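Local coordinates for protein putative oxidoreductase yhhX (Escherichia coli K-12, PDB 3F4L) that probably acts as an NADP-dependent scyllo-inositol dehydrogenase of the Gfo/Idh/MocA oxidoreductase family, at residues L68-T73 with N91-K96. Numbering follows the deposited sequence.
Sequences LVVVCT and NVLVEK
L68 leans across to N91 and L93 on the neighbouring parallel strand. With CG anti to the backbone N (chi1 177°), its CD1 reaches over that strand, 3.5 Å from N91 O and 4.0 Å from L93 CB. V69 pairs through its backbone: V69 N donates to N91 O at 2.9 Å, and V69 O accepts L93 N at 3.0 Å. V70 lies beside L93 and points the same way, with V70 CG1 4.2 Å from L93 CD2. V71 repeats the pairing of V69, giving its N-H to L93 O and taking that of E95 at its own O. On the face shared with V69, V71 CG2 meets V92 CG1 at 4.1 Å, and V71 CB packs on V94 CG1. C72 follows the strand and packs against the carboxylate of E95, with C72 CB 3.6 Å from E95 OE2. A water bridges E95 OE2 and T73 O. H18 and S13 also bond the E95 carboxylate, so an alanine here would probably leave H18 and S13 without this partner and break the water link to T73. These are the two parallel strands of a beta-alpha-beta unit in the Rossmann fold, joined through helix 78-87, which covers the V71, V92 and V94 face. Helices 12-22 and 300-311 pack on the other face, and strands 3-8 and 119-121 continue the sheet.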
ATOM      1  N   LEU A  68     -35.905 -12.460  17.541  1.00 17.94           N
ATOM      2  CA  LEU A  68     -34.589 -12.502  16.911  1.00 16.45           C
ATOM      3  C   LEU A  68     -33.751 -13.663  17.426  1.00 14.97           C
ATOM      4  O   LEU A  68     -33.644 -13.883  18.632  1.00 14.67           O
ATOM      5  CB  LEU A  68     -33.827 -11.187  17.153  1.00 14.51           C
ATOM      6  CG  LEU A  68     -32.394 -11.201  16.583  1.00 13.79           C
ATOM      7  CD1 LEU A  68     -32.429 -11.069  15.055  1.00  9.96           C
ATOM      8  CD2 LEU A  68     -31.567 -10.077  17.216  1.00 12.75           C
ATOM      9  N   VAL A  69     -33.172 -14.411  16.498  1.00 14.93           N
ATOM     10  CA  VAL A  69     -32.310 -15.535  16.839  1.00 16.39           C
ATOM     11  C   VAL A  69     -30.903 -15.163  16.371  1.00 15.71           C
ATOM     12  O   VAL A  69     -30.719 -14.743  15.236  1.00 14.41           O
ATOM     13  CB  VAL A  69     -32.779 -16.828  16.134  1.00 15.85           C
ATOM     14  CG1 VAL A  69     -31.772 -17.934  16.352  1.00 16.76           C
ATOM     15  CG2 VAL A  69     -34.156 -17.240  16.688  1.00 15.91           C
ATOM     16  N   VAL A  70     -29.921 -15.291  17.256  1.00 14.93           N
ATOM     17  CA  VAL A  70     -28.538 -14.947  16.907  1.00 14.41           C
ATOM     18  C   VAL A  70     -27.702 -16.225  16.805  1.00 16.23           C
ATOM     19  O   VAL A  70     -27.473 -16.894  17.798  1.00 17.31           O
ATOM     20  CB  VAL A  70     -27.943 -14.010  17.968  1.00 12.92           C
ATOM     21  CG1 VAL A  70     -26.563 -13.503  17.534  1.00 12.42           C
ATOM     22  CG2 VAL A  70     -28.891 -12.850  18.199  1.00 13.81           C
ATOM     23  N   VAL A  71     -27.253 -16.553  15.598  1.00 16.59           N
ATOM     24  CA  VAL A  71     -26.473 -17.762  15.360  1.00 18.00           C
ATOM     25  C   VAL A  71     -24.978 -17.515  15.548  1.00 19.17           C
ATOM     26  O   VAL A  71     -24.357 -16.794  14.766  1.00 16.33           O
ATOM     27  CB  VAL A  71     -26.727 -18.283  13.946  1.00 18.80           C
ATOM     28  CG1 VAL A  71     -26.014 -19.603  13.745  1.00 17.59           C
ATOM     29  CG2 VAL A  71     -28.230 -18.429  13.716  1.00 17.98           C
ATOM     30  N   CYS A  72     -24.419 -18.118  16.593  1.00 21.74           N
ATOM     31  CA  CYS A  72     -23.005 -17.961  16.937  1.00 26.48           C
ATOM     32  C   CYS A  72     -22.290 -19.294  17.063  1.00 28.03           C
ATOM     33  O   CYS A  72     -21.316 -19.398  17.798  1.00 29.73           O
ATOM     34  CB  CYS A  72     -22.865 -17.245  18.276  1.00 25.94           C
ATOM     35  SG  CYS A  72     -23.816 -15.749  18.416  1.00 30.93           S
ATOM     36  N   THR A  73     -22.781 -20.313  16.367  1.00 31.10           N
ATOM     37  CA  THR A  73     -22.166 -21.637  16.417  1.00 31.64           C
ATOM     38  C   THR A  73     -20.994 -21.704  15.446  1.00 33.24           C
ATOM     39  O   THR A  73     -20.475 -20.679  15.000  1.00 33.84           O
ATOM     40  CB  THR A  73     -23.174 -22.753  16.029  1.00 31.34           C
ATOM     41  OG1 THR A  73     -23.739 -22.470  14.736  1.00 29.83           O
ATOM     42  CG2 THR A  73     -24.285 -22.865  17.070  1.00 29.52           C
ATOM     43  N   ASN A  91     -36.578 -13.601  13.014  1.00 17.85           N
ATOM     44  CA  ASN A  91     -35.611 -12.742  12.343  1.00 18.42           C
ATOM     45  C   ASN A  91     -34.276 -13.352  12.749  1.00 16.29           C
ATOM     46  O   ASN A  91     -34.167 -13.913  13.839  1.00 15.93           O
ATOM     47  CB  ASN A  91     -35.722 -11.312  12.856  1.00 16.14           C
ATOM     48  CG  ASN A  91     -37.002 -10.651  12.418  1.00 18.04           C
ATOM     49  OD1 ASN A  91     -37.186 -10.362  11.234  1.00 19.36           O
ATOM     50  ND2 ASN A  91     -37.909 -10.428  13.362  1.00 19.60           N
ATOM     51  N   VAL A  92     -33.268 -13.248  11.891  1.00 16.59           N
ATOM     52  CA  VAL A  92     -31.979 -13.861  12.187  1.00 15.97           C
ATOM     53  C   VAL A  92     -30.745 -12.970  12.005  1.00 16.56           C
ATOM     54  O   VAL A  92     -30.600 -12.279  10.985  1.00 14.04           O
ATOM     55  CB  VAL A  92     -31.783 -15.137  11.320  1.00 17.16           C
ATOM     56  CG1 VAL A  92     -30.417 -15.752  11.574  1.00 15.70           C
ATOM     57  CG2 VAL A  92     -32.881 -16.153  11.625  1.00 15.51           C
ATOM     58  N   LEU A  93     -29.861 -13.014  13.002  1.00 14.09           N
ATOM     59  CA  LEU A  93     -28.596 -12.278  12.989  1.00 15.51           C
ATOM     60  C   LEU A  93     -27.521 -13.369  12.997  1.00 16.75           C
ATOM     61  O   LEU A  93     -27.482 -14.208  13.902  1.00 16.75           O
ATOM     62  CB  LEU A  93     -28.482 -11.377  14.225  1.00 13.68           C
ATOM     63  CG  LEU A  93     -27.188 -10.560  14.419  1.00 14.30           C
ATOM     64  CD1 LEU A  93     -26.980  -9.580  13.262  1.00 12.29           C
ATOM     65  CD2 LEU A  93     -27.279  -9.790  15.731  1.00 11.65           C
ATOM     66  N   VAL A  94     -26.654 -13.371  11.988  1.00 17.01           N
ATOM     67  CA  VAL A  94     -25.634 -14.406  11.886  1.00 18.54           C
ATOM     68  C   VAL A  94     -24.191 -13.916  11.993  1.00 19.95           C
ATOM     69  O   VAL A  94     -23.797 -12.973  11.315  1.00 19.68           O
ATOM     70  CB  VAL A  94     -25.764 -15.172  10.553  1.00 18.57           C
ATOM     71  CG1 VAL A  94     -24.916 -16.435  10.601  1.00 19.63           C
ATOM     72  CG2 VAL A  94     -27.223 -15.513  10.275  1.00 19.43           C
ATOM     73  N   GLU A  95     -23.405 -14.579  12.834  1.00 21.17           N
ATOM     74  CA  GLU A  95     -21.997 -14.225  12.999  1.00 23.85           C
ATOM     75  C   GLU A  95     -21.177 -14.686  11.797  1.00 25.20           C
ATOM     76  O   GLU A  95     -21.602 -15.564  11.050  1.00 22.38           O
ATOM     77  CB  GLU A  95     -21.431 -14.861  14.263  1.00 26.67           C
ATOM     78  CG  GLU A  95     -21.574 -14.004  15.496  1.00 31.41           C
ATOM     79  CD  GLU A  95     -20.670 -14.471  16.611  1.00 35.77           C
ATOM     80  OE1 GLU A  95     -20.486 -13.707  17.585  1.00 37.13           O
ATOM     81  OE2 GLU A  95     -20.142 -15.602  16.507  1.00 38.62           O
ATOM     82  N   LYS A  96     -20.001 -14.087  11.618  1.00 25.72           N
ATOM     83  CA  LYS A  96     -19.111 -14.437  10.509  1.00 26.82           C
ATOM     84  C   LYS A  96     -18.750 -15.923  10.550  1.00 23.83           C
ATOM     85  O   LYS A  96     -18.440 -16.459  11.609  1.00 24.10           O
ATOM     86  CB  LYS A  96     -17.828 -13.594  10.583  1.00 29.08           C
ATOM     87  CG  LYS A  96     -18.071 -12.081  10.616  1.00 35.55           C
ATOM     88  CD  LYS A  96     -18.656 -11.586  11.956  1.00 39.36           C
ATOM     89  CE  LYS A  96     -17.648 -11.760  13.099  1.00 42.21           C
ATOM     90  NZ  LYS A  96     -18.036 -11.047  14.354  1.00 41.77           N
TER
HETATM   91  O   HOH W   1     -19.457 -18.205  15.594  1.00 34.12           O